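DNA-entry nuclease inhibitor (Bacillus subtilis subsp. subtilis, PDB 4MQD) inhibits the DNA-degrading activity of the DNA-entry nuclease NucA and plays a role in the competence of cells for transformation. Local coordinates at the interface of chains A and B. Sequence-based numbering; all coordinates share one arbitrary frame. Chains: chain A/B, DNA-entry nuclease inhibitor.

Contact 1: the interface of chains A and B. Residues chain A 73-74; chain B 17-19, 34, 39, 53, 95.
A:Asn73 inserts its side chain between B:Trp34, B:Glu53 and the backbone around B:Tyr17 in a loop-into-pocket interface. The two copies of the protein offer different surfaces here, and the contact helps join them in the crystal assembly, which need not reflect their arrangement in the cell. CB of A:Asn73 lies over the face of the five-membered ring of B:Trp34, 3.5 Å from its centroid, in a CH-pi contact. ND2 is shifted toward the rim, 3.6 Å from the ring carbon CE3. The broad, flat indole lets CB and the NH2 end rest on one face while OD1 points away toward the backbone. Asparagine suits the pocket because its short amide offers a donor and an acceptor on one small group. With CG anti to the carbonyl carbon (chi1 -68°), that amide is carried toward B:Glu53. There, as modelled, ND2 donates a hydrogen bond of 2.7 Å to the carboxylate oxygen OE2, approaching its syn side. The bond is bent, 136° at the hydrogen, and the amide and carboxylate planes are 52° apart. The other end is doubtful: OD1 lies 3.0 Å from the carbonyl O of B:Tyr17, and close to O of B:His18 and OE1 of B:Glu53. A turned-over amide together with a proton on OE2 of the acid could reconcile the contacts; neither is seen. Likewise, OE1 of B:Gln19 is 2.9 Å from O of A:Asn73; turning its amide over would present NE2 as a donor. A:Asn73 and A:Ser74 lie in a loop between strands 59-66 and 77-85, and the pocket combines strands 19-24 and 49-53, helix 36-41 and loops of chain B.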
loop_
_atom_site.group_PDB
_atom_site.type_symbol
_atom_site.label_atom_id
_atom_site.label_comp_id
_atom_site.label_asym_id
_atom_site.label_seq_id
_atom_site.Cartn_x
_atom_site.Cartn_y
_atom_site.Cartn_z
ATOM N N ASN A 73 0.138 0.221 0.678
ATOM C CA ASN A 73 1.567 -0.067 0.614
ATOM C C ASN A 73 2.106 -0.823 1.826
ATOM O O ASN A 73 3.214 -1.356 1.778
ATOM C CB ASN A 73 2.353 1.233 0.414
ATOM C CG ASN A 73 2.116 1.851 -0.951
ATOM O OD1 ASN A 73 2.643 1.379 -1.956
ATOM N ND2 ASN A 73 1.320 2.914 -0.995
ATOM N N SER A 74 1.329 -0.870 2.907
ATOM C CA SER A 74 1.751 -1.551 4.130
ATOM C C SER A 74 0.624 -2.400 4.718
ATOM O O SER A 74 -0.428 -1.874 5.081
ATOM C CB SER A 74 2.224 -0.529 5.165
ATOM O OG SER A 74 3.208 0.332 4.618
ATOM N N TYR B 17 4.651 -4.810 -2.688
ATOM C CA TYR B 17 3.854 -3.783 -2.011
ATOM C C TYR B 17 3.871 -2.428 -2.732
ATOM O O TYR B 17 3.860 -1.372 -2.095
ATOM C CB TYR B 17 4.306 -3.647 -0.552
ATOM C CG TYR B 17 4.131 -4.930 0.223
ATOM C CD1 TYR B 17 5.120 -5.911 0.218
ATOM C CD2 TYR B 17 2.962 -5.180 0.937
ATOM C CE1 TYR B 17 4.957 -7.095 0.915
ATOM C CE2 TYR B 17 2.789 -6.363 1.636
ATOM C CZ TYR B 17 3.788 -7.316 1.622
ATOM O OH TYR B 17 3.619 -8.492 2.313
ATOM N N HIS B 18 3.888 -2.480 -4.065
ATOM C CA HIS B 18 3.810 -1.295 -4.921
ATOM C C HIS B 18 4.765 -0.175 -4.505
ATOM O O HIS B 18 4.388 1.002 -4.490
ATOM C CB HIS B 18 2.369 -0.774 -4.964
ATOM C CG HIS B 18 1.421 -1.693 -5.664
ATOM N ND1 HIS B 18 0.531 -2.501 -4.991
ATOM C CD2 HIS B 18 1.227 -1.934 -6.982
ATOM C CE1 HIS B 18 -0.173 -3.200 -5.864
ATOM N NE2 HIS B 18 0.229 -2.875 -7.079
ATOM N N GLN B 19 6.003 -0.540 -4.183
ATOM C CA GLN B 19 6.982 0.441 -3.734
ATOM C C GLN B 19 8.432 -0.015 -3.867
ATOM O O GLN B 19 8.724 -1.211 -3.928
ATOM C CB GLN B 19 6.717 0.810 -2.272
ATOM C CG GLN B 19 6.875 -0.352 -1.302
ATOM C CD GLN B 19 6.670 0.065 0.135
ATOM O OE1 GLN B 19 5.623 -0.195 0.726
ATOM N NE2 GLN B 19 7.668 0.725 0.705
ATOM N N TRP B 34 2.132 6.682 4.537
ATOM C CA TRP B 34 1.421 6.624 3.263
ATOM C C TRP B 34 0.042 7.264 3.381
ATOM O O TRP B 34 -0.973 6.572 3.477
ATOM C CB TRP B 34 1.293 5.180 2.771
ATOM C CG TRP B 34 2.595 4.580 2.353
ATOM C CD1 TRP B 34 3.313 3.634 3.022
ATOM C CD2 TRP B 34 3.340 4.889 1.170
ATOM N NE1 TRP B 34 4.458 3.331 2.328
ATOM C CE2 TRP B 34 4.500 4.086 1.186
ATOM C CE3 TRP B 34 3.137 5.763 0.094
ATOM C CZ2 TRP B 34 5.458 4.131 0.169
ATOM C CZ3 TRP B 34 4.091 5.808 -0.917
ATOM C CH2 TRP B 34 5.237 4.996 -0.872
ATOM N N ILE B 39 0.269 9.053 -1.555
ATOM C CA ILE B 39 -0.103 8.072 -2.574
ATOM C C ILE B 39 -0.450 8.774 -3.890
ATOM O O ILE B 39 -0.031 8.333 -4.962
ATOM C CB ILE B 39 -1.290 7.195 -2.104
ATOM C CG1 ILE B 39 -0.887 6.355 -0.885
ATOM C CG2 ILE B 39 -1.771 6.280 -3.226
ATOM C CD1 ILE B 39 -2.056 5.913 -0.029
ATOM N N GLU B 53 6.084 5.152 -5.321
ATOM C CA GLU B 53 5.012 4.250 -5.746
ATOM C C GLU B 53 5.419 3.545 -7.040
ATOM O O GLU B 53 5.904 4.184 -7.976
ATOM C CB GLU B 53 3.707 5.018 -5.985
ATOM C CG GLU B 53 3.038 5.552 -4.726
ATOM C CD GLU B 53 2.328 4.483 -3.910
ATOM O OE1 GLU B 53 2.277 3.312 -4.344
ATOM O OE2 GLU B 53 1.809 4.825 -2.825
ATOM N N ILE B 95 10.474 -4.226 -0.560
ATOM C CA ILE B 95 10.219 -5.065 0.612
ATOM C C ILE B 95 10.645 -6.519 0.357
ATOM O O ILE B 95 10.056 -7.215 -0.471
ATOM C CB ILE B 95 8.741 -4.989 1.060
ATOM C CG1 ILE B 95 8.399 -3.552 1.478
ATOM C CG2 ILE B 95 8.485 -5.947 2.220
ATOM C CD1 ILE B 95 6.937 -3.293 1.763
#

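Contact 2: the interface of chains A and B. Residues chain A 65, 70-71; chain B 36, 39-40.
The carboxylates of A:Glu70 and B:Asp36 meet with their planes 74° apart, OE2 of the glutamate standing over one face of the aspartate, 3.3 Å from its CG. Beside it, OE1 of A:Glu70 comes within 3.0 Å of OD1 of B:Asp36, almost directly above it. The guanidinium of A:Arg65 has the carbonyl O of A:Glu70 in its plane at an edge. Two charged carboxylates this close would repel one another; a proton between them is possible, but the approach from over the face makes the contact strained and doubtful. Positive charge lies nearby: NH2 of A:Arg65 makes a long salt bridge of 3.7 Å to OE1 of A:Glu70 within its own chain. The same NH2 is 4.5 Å from OD1 of B:Asp36, too far for contact but near enough that it might temper the negative charge. Arginine suits this role, for its nearly straight chain (chi2 176°) carries a spread-out charge from the strand toward the junction. An aspartate is also at home as the first residue of helix 36-41, where the helix dipole would favour its charge. A:Glu70 runs extended beyond CG (chi2 -165°), which brings its carboxylate up to the helix. B:Ile39 supplies a branched apolar surface. Its CD1 methyl packs 3.8 Å from the backbone O of A:Thr71, while the threonine and isoleucine side chains run antiparallel alongside one another, with CG2 of the isoleucine 4.2 Å from OG1 of the threonine. Chain A contributes the end of strand 59-66 and the loop that follows it, whereas everything from chain B lies on the short helix 36-41.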
loop_
_atom_site.group_PDB
_atom_site.type_symbol
_atom_site.label_atom_id
_atom_site.label_comp_id
_atom_site.label_asym_id
_atom_site.label_seq_id
_atom_site.Cartn_x
_atom_site.Cartn_y
_atom_site.Cartn_z
ATOM N N ARG A 65 -14.070 1.797 2.506
ATOM C CA ARG A 65 -13.977 2.466 1.209
ATOM C C ARG A 65 -14.855 1.784 0.169
ATOM O O ARG A 65 -15.090 0.576 0.240
ATOM C CB ARG A 65 -12.536 2.453 0.707
ATOM C CG ARG A 65 -11.552 3.202 1.585
ATOM C CD ARG A 65 -10.139 3.038 1.061
ATOM N NE ARG A 65 -9.163 3.675 1.936
ATOM C CZ ARG A 65 -7.846 3.644 1.750
ATOM N NH1 ARG A 65 -7.320 3.001 0.711
ATOM N NH2 ARG A 65 -7.048 4.261 2.613
ATOM N N GLU A 70 -6.718 3.687 -4.424
ATOM C CA GLU A 70 -5.527 3.960 -3.624
ATOM C C GLU A 70 -4.889 2.645 -3.209
ATOM O O GLU A 70 -5.527 1.825 -2.547
ATOM C CB GLU A 70 -5.864 4.776 -2.369
ATOM C CG GLU A 70 -6.084 6.262 -2.616
ATOM C CD GLU A 70 -6.055 7.087 -1.337
ATOM O OE1 GLU A 70 -6.181 6.508 -0.235
ATOM O OE2 GLU A 70 -5.906 8.325 -1.435
ATOM N N THR A 71 -3.634 2.443 -3.601
ATOM C CA THR A 71 -2.909 1.234 -3.230
ATOM C C THR A 71 -2.643 1.225 -1.730
ATOM O O THR A 71 -2.554 2.283 -1.096
ATOM C CB THR A 71 -1.567 1.107 -3.981
ATOM O OG1 THR A 71 -0.748 2.251 -3.711
ATOM C CG2 THR A 71 -1.800 0.992 -5.482
ATOM N N ASP B 36 -3.115 9.761 1.939
ATOM C CA ASP B 36 -3.813 9.906 0.661
ATOM C C ASP B 36 -2.998 10.771 -0.295
ATOM O O ASP B 36 -2.829 10.426 -1.464
ATOM C CB ASP B 36 -5.199 10.528 0.866
ATOM C CG ASP B 36 -6.156 9.607 1.603
ATOM O OD1 ASP B 36 -5.743 8.497 2.002
ATOM O OD2 ASP B 36 -7.329 9.998 1.785
ATOM N N ILE B 39 0.269 9.053 -1.555
ATOM C CA ILE B 39 -0.103 8.072 -2.574
ATOM C C ILE B 39 -0.450 8.774 -3.890
ATOM O O ILE B 39 -0.031 8.333 -4.962
ATOM C CB ILE B 39 -1.290 7.195 -2.104
ATOM C CG1 ILE B 39 -0.887 6.355 -0.885
ATOM C CG2 ILE B 39 -1.771 6.280 -3.226
ATOM C CD1 ILE B 39 -2.056 5.913 -0.029
ATOM N N GLU B 40 -1.208 9.867 -3.798
ATOM C CA GLU B 40 -1.596 10.660 -4.970
ATOM C C GLU B 40 -0.385 11.282 -5.668
ATOM O O GLU B 40 -0.304 11.276 -6.898
ATOM C CB GLU B 40 -2.583 11.761 -4.570
ATOM C CG GLU B 40 -3.986 11.256 -4.248
ATOM C CD GLU B 40 -4.792 12.219 -3.384
ATOM O OE1 GLU B 40 -4.307 13.332 -3.087
ATOM O OE2 GLU B 40 -5.924 11.857 -2.994
#

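The C-alpha centres of contact 1 and contact 2 are about 10 Å apart, and the two form neighbouring parts of one junction. B:Ile39 belongs to both, and the chain A residues of both come largely from the loop between strands 59-66 and 77-85. Chain B answers this loop with its helix in contact 2 and mainly with strand ends and loops in contact 1, so a continuous segment of one copy is held at successive points on the other. The junction is asymmetric, not an exact two-fold. Without the nuclease present, the structure alone does not show whether this pairing occurs in the complex.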